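Local coordinates for protein alkylhalidase CmlS (Streptomyces venezuelae, PDB 3I3L) that binds FAD through contacts that include a covalent flavin-aspartate bond and acts as a flavin-dependent halogenase in chloramphenicol biosynthesis, at residues A34-G39 / L133-A138; T41-G46 / R139-T144; R59-E64 / C313-C318. One frame throughout, in Å; residues are numbered along the deposited sequence.

In the fold
All three contacts lie in the FAD-binding part of the chain. Contacts 1 and 2 follow one helix pair, 33-44 with 127-140, from the cofactor outward: their centres are about 9 Å apart, and Ile143 of contact 2 packs its CD1 against Gly39 O of contact 1. Contact 3, centred about 13 Å from contact 1, joins two loops across the FAD pyrophosphate. Ala34 links the two, its CB resting on Cys313 CB while its N holds a phosphate oxygen. Contact 2 is the remote one: its centre is about 21 Å from that of contact 3, and the side chain of Ile143 stays about 14 Å from FAD.

Contact 1: A34-G39 / L133-A138; sequences AGSVAG and LLLDEA. With FAD (flavin-adenine dinucleotide), chain B.
Ser36 is directed toward helix 127-140 from its alpha carbon and meets two consecutive leucines there. Its CB abuts Leu134 CB at 3.5 Å, while OG, lying beside its own backbone N (chi1 -78°), extends past that meeting point to Leu135 CD1, also at 3.5 Å. Leu135 leaves its helix obliquely, and its end, through CD1, comes nearer to the serine. Leu134 aims directly across; its CD1 passes Ser36 to approach Val37 CG2 at 4.3 Å, the one purely apolar pair between branched side chains. A small residue suits position 36, because the axes of the two helical segments come within 9.0 Å at a crossing angle of 30°. One turn further on, Gly39 and Ala138 keep the facing surfaces small without making contact. Behind this surface, Val37 and Ala38 pack on helix 327-347, so helix 33-44 is covered on another side as well. At its N-terminal end, Ala34 N donates to FAD O2P at 2.9 Å, consistent with Ala34 and Gly35 closing a Rossmann-type GxGxxG turn, where a backbone amide in the first turn of the helix receives the pyrophosphate. Since the seam itself is formed of van der Waals contacts, with the serine hydroxyl set against a leucine methyl, its cohesion depends on close fit and burial, whereas the bond to the cofactor is made at the helix's N-terminal end.

Contact 2: T41-G46 / R139-T144; sequences TLHKLG and RSRGIT
The imidazole of His43 lies against the backbone and beta carbon of Arg141. Arg141 CB sits over one ring face, 4.2 Å from the centroid and 25° off the normal, displaced toward the rim near NE2: a CH-pi contact. On the same face lies Arg141 O, 3.2 Å from CE1, in close van der Waals packing. The ring reaches this position because CG is anti to the backbone N (chi1 166°), which swings it out from helix 33-44. At the base of the side chain, His43 CB meets Ile143 CD1 at 3.8 Å, so one residue offers a flat polar group to the turn and an aliphatic base to the isoleucine.

The second shell fixes these partners. Arg141 carries its guanidinium away from the histidine on an extended chain; NE forms a salt bridge with Glu137 and NH2 bonds to Leu77 O, which hold the arginine while its CB serves the ring. Ile143, a buried branched residue, also rests on Val49 and Ile51 of strand 48-52. Between them, Gly142 ends helix 127-140 in a Schellman motif, Gly142 N bonding to Arg139 O at 2.8 Å; its positive phi of 91° suits a residue without CB. Gly46 closes helix 33-44 in the same way.

Beyond Gly142 the chain enters strand 144-146, and Thr144 pairs with Ile51. Two helices thus end side by side above neighbouring parallel strands, in the order 144-146, 48-52, 25-29. This is the layout of a Rossmann-like nucleotide-binding fold, with helix 33-44 forming the beta-alpha-beta crossover between strands 25-29 and 48-52.

Contact 3: R59-E64 / C313-C318; sequences RYRVGE and CGDAAC. With FAD (flavin-adenine dinucleotide), chain B.
Arg61 lays one face of its guanidinium against FAD O4', 3.2 Å from the group's plane, and turns its edge to the pyrophosphate and to Asp315. The aspartate follows Gly314 in a Gly-Asp pair that probably corresponds to the GD motif of flavin hydroxylases, whose FAD-binding fold this family shares. Along that edge, NE and NH2 both donate to FAD O1A, the NH2 bond being the shorter at 2.8 Å. Arg61 NH2 and Asp315 OD2, 3.7 Å apart, form a long salt bridge that is also bridged by two waters, the second bound only weakly to NH2 but donating to O1A as well. A leucine in place of Arg61 would probably leave O1A without its paired donors and Asp315 OD2 without a facing charge. Nearby, Arg59 directs NE and NH1 to the ribose O3B, its NH1 held also by Asp131. Glycine fits position 314 because a CB there would clash with O1P, and a CB on Gly63 would run into FAD O2'. Gly63 CA comes within 3.3 Å of FAD C4X. Asp315 N donates to O1P at 3.0 Å, while Asp315 OD1 accepts the ribityl hydroxyl O3' at 2.7 Å.

Contact 1: A34-G39 / L133-A138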
loop_
_atom_site.group_PDB
_atom_site.type_symbol
_atom_site.label_atom_id
_atom_site.label_comp_id
_atom_site.label_asym_id
_atom_site.label_seq_id
_atom_site.Cartn_x
_atom_site.Cartn_y
_atom_site.Cartn_z
ATOM N N ALA A 34 10.780 -4.961 -5.728
ATOM C CA ALA A 34 11.559 -3.970 -4.932
ATOM C C ALA A 34 12.955 -3.803 -5.519
ATOM O O ALA A 34 13.416 -2.668 -5.714
ATOM C CB ALA A 34 11.648 -4.285 -3.442
ATOM N N GLY A 35 13.631 -4.920 -5.794
ATOM C CA GLY A 35 14.999 -4.854 -6.354
ATOM C C GLY A 35 15.122 -4.187 -7.727
ATOM O O GLY A 35 15.943 -3.296 -7.938
ATOM N N SER A 36 14.299 -4.620 -8.676
ATOM C CA SER A 36 14.314 -4.066 -10.019
ATOM C C SER A 36 13.998 -2.584 -10.061
ATOM O O SER A 36 14.670 -1.826 -10.748
ATOM C CB SER A 36 13.251 -4.788 -10.867
ATOM O OG SER A 36 13.821 -6.030 -11.215
ATOM N N VAL A 37 12.917 -2.185 -9.386
ATOM C CA VAL A 37 12.535 -0.784 -9.347
ATOM C C VAL A 37 13.584 0.018 -8.666
ATOM O O VAL A 37 13.832 1.156 -9.084
ATOM C CB VAL A 37 11.135 -0.558 -8.662
ATOM C CG1 VAL A 37 10.809 0.910 -8.528
ATOM C CG2 VAL A 37 10.082 -1.253 -9.465
ATOM N N ALA A 38 14.148 -0.512 -7.572
ATOM C CA ALA A 38 15.239 0.239 -6.887
ATOM C C ALA A 38 16.448 0.462 -7.869
ATOM O O ALA A 38 16.976 1.556 -7.963
ATOM C CB ALA A 38 15.716 -0.482 -5.705
ATOM N N GLY A 39 16.832 -0.581 -8.601
ATOM C CA GLY A 39 17.978 -0.505 -9.505
ATOM C C GLY A 39 17.715 0.420 -10.692
ATOM O O GLY A 39 18.528 1.298 -10.970
ATOM N N LEU A 133 10.401 -9.411 -16.552
ATOM C CA LEU A 133 10.339 -8.293 -17.481
ATOM C C LEU A 133 11.072 -7.057 -16.898
ATOM O O LEU A 133 11.845 -6.426 -17.578
ATOM C CB LEU A 133 8.868 -7.978 -17.797
ATOM C CG LEU A 133 8.313 -6.917 -18.762
ATOM C CD1 LEU A 133 8.473 -5.524 -18.251
ATOM C CD2 LEU A 133 8.918 -7.037 -20.153
ATOM N N LEU A 134 10.834 -6.754 -15.627
ATOM C CA LEU A 134 11.539 -5.709 -14.920
ATOM C C LEU A 134 13.025 -5.954 -14.840
ATOM O O LEU A 134 13.841 -5.025 -15.038
ATOM C CB LEU A 134 11.018 -5.591 -13.498
ATOM C CG LEU A 134 9.549 -5.227 -13.286
ATOM C CD1 LEU A 134 9.307 -4.818 -11.791
ATOM C CD2 LEU A 134 9.125 -4.083 -14.185
ATOM N N LEU A 135 13.394 -7.184 -14.546
ATOM C CA LEU A 135 14.785 -7.485 -14.345
ATOM C C LEU A 135 15.580 -7.396 -15.672
ATOM O O LEU A 135 16.693 -6.904 -15.695
ATOM C CB LEU A 135 14.952 -8.865 -13.666
ATOM C CG LEU A 135 16.350 -9.080 -13.047
ATOM C CD1 LEU A 135 16.707 -7.899 -12.048
ATOM C CD2 LEU A 135 16.442 -10.432 -12.355
ATOM N N ASP A 136 14.995 -7.908 -16.750
ATOM C CA ASP A 136 15.558 -7.828 -18.091
ATOM C C ASP A 136 15.620 -6.391 -18.546
ATOM O O ASP A 136 16.560 -5.983 -19.182
ATOM C CB ASP A 136 14.698 -8.655 -19.063
ATOM C CG ASP A 136 14.886 -10.132 -18.879
ATOM O OD1 ASP A 136 15.737 -10.538 -18.072
ATOM O OD2 ASP A 136 14.160 -10.922 -19.530
ATOM N N GLU A 137 14.601 -5.602 -18.226
ATOM C CA GLU A 137 14.743 -4.179 -18.473
ATOM C C GLU A 137 15.989 -3.606 -17.781
ATOM O O GLU A 137 16.771 -2.889 -18.423
ATOM C CB GLU A 137 13.466 -3.412 -18.129
ATOM C CG GLU A 137 13.591 -1.969 -18.422
ATOM C CD GLU A 137 13.785 -1.701 -19.901
ATOM O OE1 GLU A 137 13.206 -2.466 -20.704
ATOM O OE2 GLU A 137 14.491 -0.705 -20.236
ATOM N N ALA A 138 16.214 -3.967 -16.509
ATOM C CA ALA A 138 17.398 -3.485 -15.760
ATOM C C ALA A 138 18.702 -3.836 -16.501
ATOM O O ALA A 138 19.571 -2.951 -16.703
ATOM C CB ALA A 138 17.446 -4.022 -14.324
HETATM P PA FAD B . 9.757 -10.643 -3.477
HETATM O O1A FAD B . 9.690 -11.805 -2.512
HETATM O O2A FAD B . 8.698 -10.585 -4.522
HETATM O O5B FAD B . 11.226 -10.670 -4.190
HETATM C C5B FAD B . 12.390 -10.891 -3.420
HETATM C C4B FAD B . 13.478 -11.633 -4.229
HETATM O O4B FAD B . 14.658 -11.717 -3.395
HETATM C C3B FAD B . 13.093 -13.051 -4.578
HETATM O O3B FAD B . 13.096 -13.212 -5.963
HETATM C C2B FAD B . 14.178 -13.926 -3.932
HETATM O O2B FAD B . 14.614 -14.918 -4.807
HETATM C C1B FAD B . 15.302 -12.945 -3.635
HETATM N N9A FAD B . 16.161 -13.219 -2.498
HETATM C C8A FAD B . 15.782 -13.588 -1.241
HETATM N N7A FAD B . 16.888 -13.706 -0.474
HETATM C C5A FAD B . 17.982 -13.500 -1.243
HETATM C C6A FAD B . 19.336 -13.521 -0.961
HETATM N N6A FAD B . 19.774 -13.778 0.258
HETATM N N1A FAD B . 20.206 -13.209 -1.971
HETATM C C2A FAD B . 19.771 -12.924 -3.242
HETATM N N3A FAD B . 18.434 -12.897 -3.498
HETATM C C4A FAD B . 17.548 -13.178 -2.517
HETATM N N1 FAD B . 0.897 -8.219 -3.468
HETATM C C2 FAD B . 0.165 -7.494 -4.393
HETATM O O2 FAD B . 0.615 -6.413 -4.751
HETATM N N3 FAD B . -1.032 -7.953 -4.875
HETATM C C4 FAD B . -1.540 -9.154 -4.454
HETATM O O4 FAD B . -2.643 -9.567 -4.937
HETATM C C4X FAD B . -0.827 -9.879 -3.497
HETATM N N5 FAD B . -1.297 -11.090 -3.069
HETATM C C5X FAD B . -0.535 -11.844 -2.206
HETATM C C6 FAD B . -1.013 -13.081 -1.751
HETATM C C7 FAD B . -0.285 -13.793 -0.828
HETATM C C7M FAD B . -0.761 -15.138 -0.333
HETATM C C8 FAD B . 0.942 -13.285 -0.413
HETATM C C8M FAD B . 1.806 -14.062 0.498
HETATM C C9 FAD B . 1.414 -12.033 -0.823
HETATM C C9A FAD B . 0.644 -11.331 -1.737
HETATM N N10 FAD B . 1.146 -10.140 -2.177
HETATM C C10 FAD B . 0.404 -9.390 -3.010
HETATM C "C1'" FAD B . 2.372 -9.646 -1.489
HETATM C "C2'" FAD B . 3.464 -9.386 -2.499
HETATM O "O2'" FAD B . 3.591 -10.506 -3.279
HETATM C "C3'" FAD B . 4.792 -8.970 -1.926
HETATM O "O3'" FAD B . 4.628 -7.779 -1.188
HETATM C "C4'" FAD B . 5.824 -8.683 -3.067
HETATM O "O4'" FAD B . 6.187 -9.854 -3.746
HETATM C "C5'" FAD B . 7.100 -8.110 -2.467
HETATM O "O5'" FAD B . 8.008 -7.777 -3.478
HETATM P P FAD B . 9.531 -7.804 -3.059
HETATM O O1P FAD B . 9.702 -7.085 -1.740
HETATM O O2P FAD B . 10.390 -7.373 -4.243
HETATM O O3P FAD B . 9.837 -9.330 -2.617
#

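Contact 2: T41-G46 / R139-T144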
loop_
_atom_site.group_PDB
_atom_site.type_symbol
_atom_site.label_atom_id
_atom_site.label_comp_id
_atom_site.label_asym_id
_atom_site.label_seq_id
_atom_site.Cartn_x
_atom_site.Cartn_y
_atom_site.Cartn_z
ATOM N N THR A 41 15.622 2.885 -10.702
ATOM C CA THR A 41 15.558 4.277 -10.237
ATOM C C THR A 41 16.954 4.828 -9.919
ATOM O O THR A 41 17.256 5.948 -10.276
ATOM C CB THR A 41 14.593 4.429 -9.026
ATOM O OG1 THR A 41 13.332 3.926 -9.412
ATOM C CG2 THR A 41 14.432 5.888 -8.593
ATOM N N LEU A 42 17.788 4.031 -9.229
ATOM C CA LEU A 42 19.161 4.409 -8.897
ATOM C C LEU A 42 20.021 4.644 -10.178
ATOM O O LEU A 42 20.824 5.534 -10.212
ATOM C CB LEU A 42 19.843 3.317 -8.072
ATOM C CG LEU A 42 19.683 3.342 -6.565
ATOM C CD1 LEU A 42 20.026 1.951 -5.947
ATOM C CD2 LEU A 42 20.459 4.515 -5.905
ATOM N N HIS A 43 19.812 3.839 -11.217
ATOM C CA HIS A 43 20.487 4.031 -12.507
ATOM C C HIS A 43 20.074 5.355 -13.179
ATOM O O HIS A 43 20.929 6.139 -13.573
ATOM C CB HIS A 43 20.190 2.862 -13.422
ATOM C CG HIS A 43 20.541 3.123 -14.846
ATOM N ND1 HIS A 43 21.797 2.828 -15.372
ATOM C CD2 HIS A 43 19.800 3.618 -15.870
ATOM C CE1 HIS A 43 21.812 3.161 -16.648
ATOM N NE2 HIS A 43 20.616 3.642 -16.976
ATOM N N LYS A 44 18.772 5.631 -13.244
ATOM C CA LYS A 44 18.271 6.883 -13.793
ATOM C C LYS A 44 18.836 8.066 -12.970
ATOM O O LYS A 44 19.032 9.183 -13.504
ATOM C CB LYS A 44 16.732 6.878 -13.723
ATOM C CG LYS A 44 16.002 8.158 -14.203
ATOM C CD LYS A 44 14.495 7.928 -14.175
ATOM C CE LYS A 44 13.685 9.176 -14.580
ATOM N NZ LYS A 44 13.848 9.426 -16.050
ATOM N N LEU A 45 19.070 7.852 -11.666
ATOM C CA LEU A 45 19.642 8.919 -10.846
ATOM C C LEU A 45 21.188 8.999 -10.966
ATOM O O LEU A 45 21.822 9.824 -10.322
ATOM C CB LEU A 45 19.234 8.810 -9.378
ATOM C CG LEU A 45 17.739 8.940 -9.076
ATOM C CD1 LEU A 45 17.470 8.556 -7.617
ATOM C CD2 LEU A 45 17.238 10.382 -9.372
ATOM N N GLY A 46 21.759 8.115 -11.784
ATOM C CA GLY A 46 23.135 8.178 -12.178
ATOM C C GLY A 46 24.078 7.376 -11.296
ATOM O O GLY A 46 25.275 7.640 -11.310
ATOM N N ARG A 139 18.810 -5.105 -16.931
ATOM C CA ARG A 139 19.938 -5.584 -17.741
ATOM C C ARG A 139 20.191 -4.695 -18.958
ATOM O O ARG A 139 21.299 -4.248 -19.168
ATOM C CB ARG A 139 19.697 -7.029 -18.223
ATOM C CG ARG A 139 20.149 -8.114 -17.234
ATOM C CD ARG A 139 20.019 -9.491 -17.869
ATOM N NE ARG A 139 19.842 -10.544 -16.875
ATOM C CZ ARG A 139 20.843 -11.223 -16.340
ATOM N NH1 ARG A 139 22.087 -10.967 -16.729
ATOM N NH2 ARG A 139 20.617 -12.152 -15.419
ATOM N N SER A 140 19.150 -4.464 -19.745
ATOM C CA SER A 140 19.201 -3.665 -20.969
ATOM C C SER A 140 19.684 -2.271 -20.733
ATOM O O SER A 140 20.034 -1.585 -21.689
ATOM C CB SER A 140 17.813 -3.545 -21.584
ATOM O OG SER A 140 17.469 -4.783 -22.152
ATOM N N ARG A 141 19.660 -1.792 -19.493
ATOM C CA ARG A 141 20.117 -0.430 -19.286
ATOM C C ARG A 141 21.564 -0.430 -18.811
ATOM O O ARG A 141 22.144 0.621 -18.501
ATOM C CB ARG A 141 19.174 0.351 -18.386
ATOM C CG ARG A 141 17.761 0.391 -18.920
ATOM C CD ARG A 141 16.780 1.102 -18.033
ATOM N NE ARG A 141 15.429 1.121 -18.640
ATOM C CZ ARG A 141 14.450 1.926 -18.231
ATOM N NH1 ARG A 141 14.669 2.742 -17.220
ATOM N NH2 ARG A 141 13.254 1.909 -18.835
ATOM N N GLY A 142 22.137 -1.622 -18.757
ATOM C CA GLY A 142 23.567 -1.772 -18.402
ATOM C C GLY A 142 23.805 -1.964 -16.904
ATOM O O GLY A 142 24.955 -2.002 -16.459
ATOM N N ILE A 143 22.709 -2.101 -16.142
ATOM C CA ILE A 143 22.748 -2.527 -14.744
ATOM C C ILE A 143 23.244 -3.922 -14.707
ATOM O O ILE A 143 22.766 -4.776 -15.464
ATOM C CB ILE A 143 21.321 -2.468 -14.039
ATOM C CG1 ILE A 143 20.868 -1.005 -13.869
ATOM C CG2 ILE A 143 21.385 -3.160 -12.745
ATOM C CD1 ILE A 143 19.265 -0.776 -13.889
ATOM N N THR A 144 24.186 -4.178 -13.802
ATOM C CA THR A 144 24.750 -5.515 -13.637
ATOM C C THR A 144 23.803 -6.415 -12.858
ATOM O O THR A 144 23.384 -6.059 -11.739
ATOM C CB THR A 144 26.111 -5.417 -12.840
ATOM O OG1 THR A 144 26.968 -4.472 -13.485
ATOM C CG2 THR A 144 26.817 -6.804 -12.752
#

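Contact 3: R59-E64 / C313-C318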
loop_
_atom_site.group_PDB
_atom_site.type_symbol
_atom_site.label_atom_id
_atom_site.label_comp_id
_atom_site.label_asym_id
_atom_site.label_seq_id
_atom_site.Cartn_x
_atom_site.Cartn_y
_atom_site.Cartn_z
ATOM N N ARG A 59 10.771 -17.388 -12.198
ATOM C CA ARG A 59 10.471 -18.267 -11.081
ATOM C C ARG A 59 9.099 -17.895 -10.586
ATOM O O ARG A 59 8.759 -16.692 -10.602
ATOM C CB ARG A 59 11.538 -18.175 -9.982
ATOM C CG ARG A 59 11.776 -16.796 -9.397
ATOM C CD ARG A 59 10.847 -16.492 -8.181
ATOM N NE ARG A 59 11.102 -15.116 -7.746
ATOM C CZ ARG A 59 10.471 -14.049 -8.236
ATOM N NH1 ARG A 59 10.750 -12.835 -7.793
ATOM N NH2 ARG A 59 9.557 -14.199 -9.190
ATOM N N TYR A 60 8.314 -18.928 -10.189
ATOM C CA TYR A 60 6.914 -18.789 -9.742
ATOM C C TYR A 60 6.807 -17.948 -8.470
ATOM O O TYR A 60 7.605 -18.095 -7.571
ATOM C CB TYR A 60 6.204 -20.162 -9.539
ATOM C CG TYR A 60 4.844 -19.925 -8.923
ATOM C CD1 TYR A 60 3.718 -19.710 -9.724
ATOM C CD2 TYR A 60 4.713 -19.797 -7.532
ATOM C CE1 TYR A 60 2.496 -19.386 -9.158
ATOM C CE2 TYR A 60 3.484 -19.451 -6.940
ATOM C CZ TYR A 60 2.385 -19.267 -7.759
ATOM O OH TYR A 60 1.199 -18.921 -7.177
ATOM N N ARG A 61 5.794 -17.079 -8.403
ATOM C CA ARG A 61 5.587 -16.218 -7.247
ATOM C C ARG A 61 4.109 -15.792 -7.154
ATOM O O ARG A 61 3.493 -15.424 -8.127
ATOM C CB ARG A 61 6.488 -14.997 -7.356
ATOM C CG ARG A 61 6.490 -14.063 -6.187
ATOM C CD ARG A 61 7.308 -14.672 -5.090
ATOM N NE ARG A 61 7.542 -13.755 -3.959
ATOM C CZ ARG A 61 6.607 -13.279 -3.124
ATOM N NH1 ARG A 61 5.318 -13.600 -3.255
ATOM N NH2 ARG A 61 6.975 -12.518 -2.113
ATOM N N VAL A 62 3.554 -15.893 -5.965
ATOM C CA VAL A 62 2.204 -15.489 -5.705
ATOM C C VAL A 62 2.258 -13.982 -5.461
ATOM O O VAL A 62 3.335 -13.448 -5.144
ATOM C CB VAL A 62 1.639 -16.229 -4.442
ATOM C CG1 VAL A 62 2.262 -15.656 -3.152
ATOM C CG2 VAL A 62 0.096 -16.168 -4.430
ATOM N N GLY A 63 1.120 -13.308 -5.648
ATOM C CA GLY A 63 0.998 -11.843 -5.371
ATOM C C GLY A 63 0.745 -11.128 -6.670
ATOM O O GLY A 63 1.608 -10.431 -7.147
ATOM N N GLU A 64 -0.434 -11.326 -7.228
ATOM C CA GLU A 64 -0.658 -11.124 -8.643
ATOM C C GLU A 64 -1.456 -9.882 -9.044
ATOM O O GLU A 64 -1.527 -9.549 -10.251
ATOM C CB GLU A 64 -1.312 -12.376 -9.195
ATOM C CG GLU A 64 -0.364 -13.584 -9.042
ATOM C CD GLU A 64 -1.097 -14.903 -8.978
ATOM O OE1 GLU A 64 -2.081 -15.023 -8.197
ATOM O OE2 GLU A 64 -0.658 -15.831 -9.701
ATOM N N CYS A 313 13.622 -2.521 1.616
ATOM C CA CYS A 313 12.502 -2.171 0.743
ATOM C C CYS A 313 11.543 -3.380 0.567
ATOM O O CYS A 313 11.997 -4.528 0.562
ATOM C CB CYS A 313 13.009 -1.764 -0.667
ATOM S SG CYS A 313 14.132 -0.356 -0.683
ATOM N N GLY A 314 10.230 -3.132 0.433
ATOM C CA GLY A 314 9.284 -4.198 0.196
ATOM C C GLY A 314 9.179 -5.159 1.373
ATOM O O GLY A 314 9.354 -4.746 2.484
ATOM N N ASP A 315 8.915 -6.445 1.105
ATOM C CA ASP A 315 8.674 -7.406 2.202
ATOM C C ASP A 315 9.886 -7.500 3.124
ATOM O O ASP A 315 9.750 -7.891 4.278
ATOM C CB ASP A 315 8.342 -8.805 1.671
ATOM C CG ASP A 315 6.974 -8.897 1.019
ATOM O OD1 ASP A 315 6.231 -7.897 0.921
ATOM O OD2 ASP A 315 6.670 -9.968 0.528
ATOM N N ALA A 316 11.075 -7.119 2.638
ATOM C CA ALA A 316 12.262 -7.136 3.487
ATOM C C ALA A 316 12.080 -6.185 4.669
ATOM O O ALA A 316 12.670 -6.388 5.738
ATOM C CB ALA A 316 13.584 -6.765 2.661
ATOM N N ALA A 317 11.279 -5.128 4.465
ATOM C CA ALA A 317 10.986 -4.131 5.525
ATOM C C ALA A 317 9.725 -4.500 6.305
ATOM O O ALA A 317 9.748 -4.609 7.524
ATOM C CB ALA A 317 10.805 -2.709 4.903
ATOM N N CYS A 318 8.604 -4.666 5.599
ATOM C CA CYS A 318 7.365 -4.938 6.271
ATOM C C CYS A 318 6.455 -5.646 5.344
ATOM O O CYS A 318 6.683 -5.597 4.147
ATOM C CB CYS A 318 6.727 -3.644 6.825
ATOM S SG CYS A 318 6.187 -2.463 5.552
HETATM P PA FAD B . 9.757 -10.643 -3.477
HETATM O O1A FAD B . 9.690 -11.805 -2.512
HETATM O O2A FAD B . 8.698 -10.585 -4.522
HETATM O O5B FAD B . 11.226 -10.670 -4.190
HETATM C C5B FAD B . 12.390 -10.891 -3.420
HETATM C C4B FAD B . 13.478 -11.633 -4.229
HETATM O O4B FAD B . 14.658 -11.717 -3.395
HETATM C C3B FAD B . 13.093 -13.051 -4.578
HETATM O O3B FAD B . 13.096 -13.212 -5.963
HETATM C C2B FAD B . 14.178 -13.926 -3.932
HETATM O O2B FAD B . 14.614 -14.918 -4.807
HETATM C C1B FAD B . 15.302 -12.945 -3.635
HETATM N N9A FAD B . 16.161 -13.219 -2.498
HETATM C C8A FAD B . 15.782 -13.588 -1.241
HETATM N N7A FAD B . 16.888 -13.706 -0.474
HETATM C C5A FAD B . 17.982 -13.500 -1.243
HETATM C C6A FAD B . 19.336 -13.521 -0.961
HETATM N N6A FAD B . 19.774 -13.778 0.258
HETATM N N1A FAD B . 20.206 -13.209 -1.971
HETATM C C2A FAD B . 19.771 -12.924 -3.242
HETATM N N3A FAD B . 18.434 -12.897 -3.498
HETATM C C4A FAD B . 17.548 -13.178 -2.517
HETATM N N1 FAD B . 0.897 -8.219 -3.468
HETATM C C2 FAD B . 0.165 -7.494 -4.393
HETATM O O2 FAD B . 0.615 -6.413 -4.751
HETATM N N3 FAD B . -1.032 -7.953 -4.875
HETATM C C4 FAD B . -1.540 -9.154 -4.454
HETATM O O4 FAD B . -2.643 -9.567 -4.937
HETATM C C4X FAD B . -0.827 -9.879 -3.497
HETATM N N5 FAD B . -1.297 -11.090 -3.069
HETATM C C5X FAD B . -0.535 -11.844 -2.206
HETATM C C6 FAD B . -1.013 -13.081 -1.751
HETATM C C7 FAD B . -0.285 -13.793 -0.828
HETATM C C7M FAD B . -0.761 -15.138 -0.333
HETATM C C8 FAD B . 0.942 -13.285 -0.413
HETATM C C8M FAD B . 1.806 -14.062 0.498
HETATM C C9 FAD B . 1.414 -12.033 -0.823
HETATM C C9A FAD B . 0.644 -11.331 -1.737
HETATM N N10 FAD B . 1.146 -10.140 -2.177
HETATM C C10 FAD B . 0.404 -9.390 -3.010
HETATM C "C1'" FAD B . 2.372 -9.646 -1.489
HETATM C "C2'" FAD B . 3.464 -9.386 -2.499
HETATM O "O2'" FAD B . 3.591 -10.506 -3.279
HETATM C "C3'" FAD B . 4.792 -8.970 -1.926
HETATM O "O3'" FAD B . 4.628 -7.779 -1.188
HETATM C "C4'" FAD B . 5.824 -8.683 -3.067
HETATM O "O4'" FAD B . 6.187 -9.854 -3.746
HETATM C "C5'" FAD B . 7.100 -8.110 -2.467
HETATM O "O5'" FAD B . 8.008 -7.777 -3.478
HETATM P P FAD B . 9.531 -7.804 -3.059
HETATM O O1P FAD B . 9.702 -7.085 -1.740
HETATM O O2P FAD B . 10.390 -7.373 -4.243
HETATM O O3P FAD B . 9.837 -9.330 -2.617
HETATM O O HOH W 1 5.057 -12.090 -0.000
HETATM O O HOH W 2 8.829 -11.844 0.099
#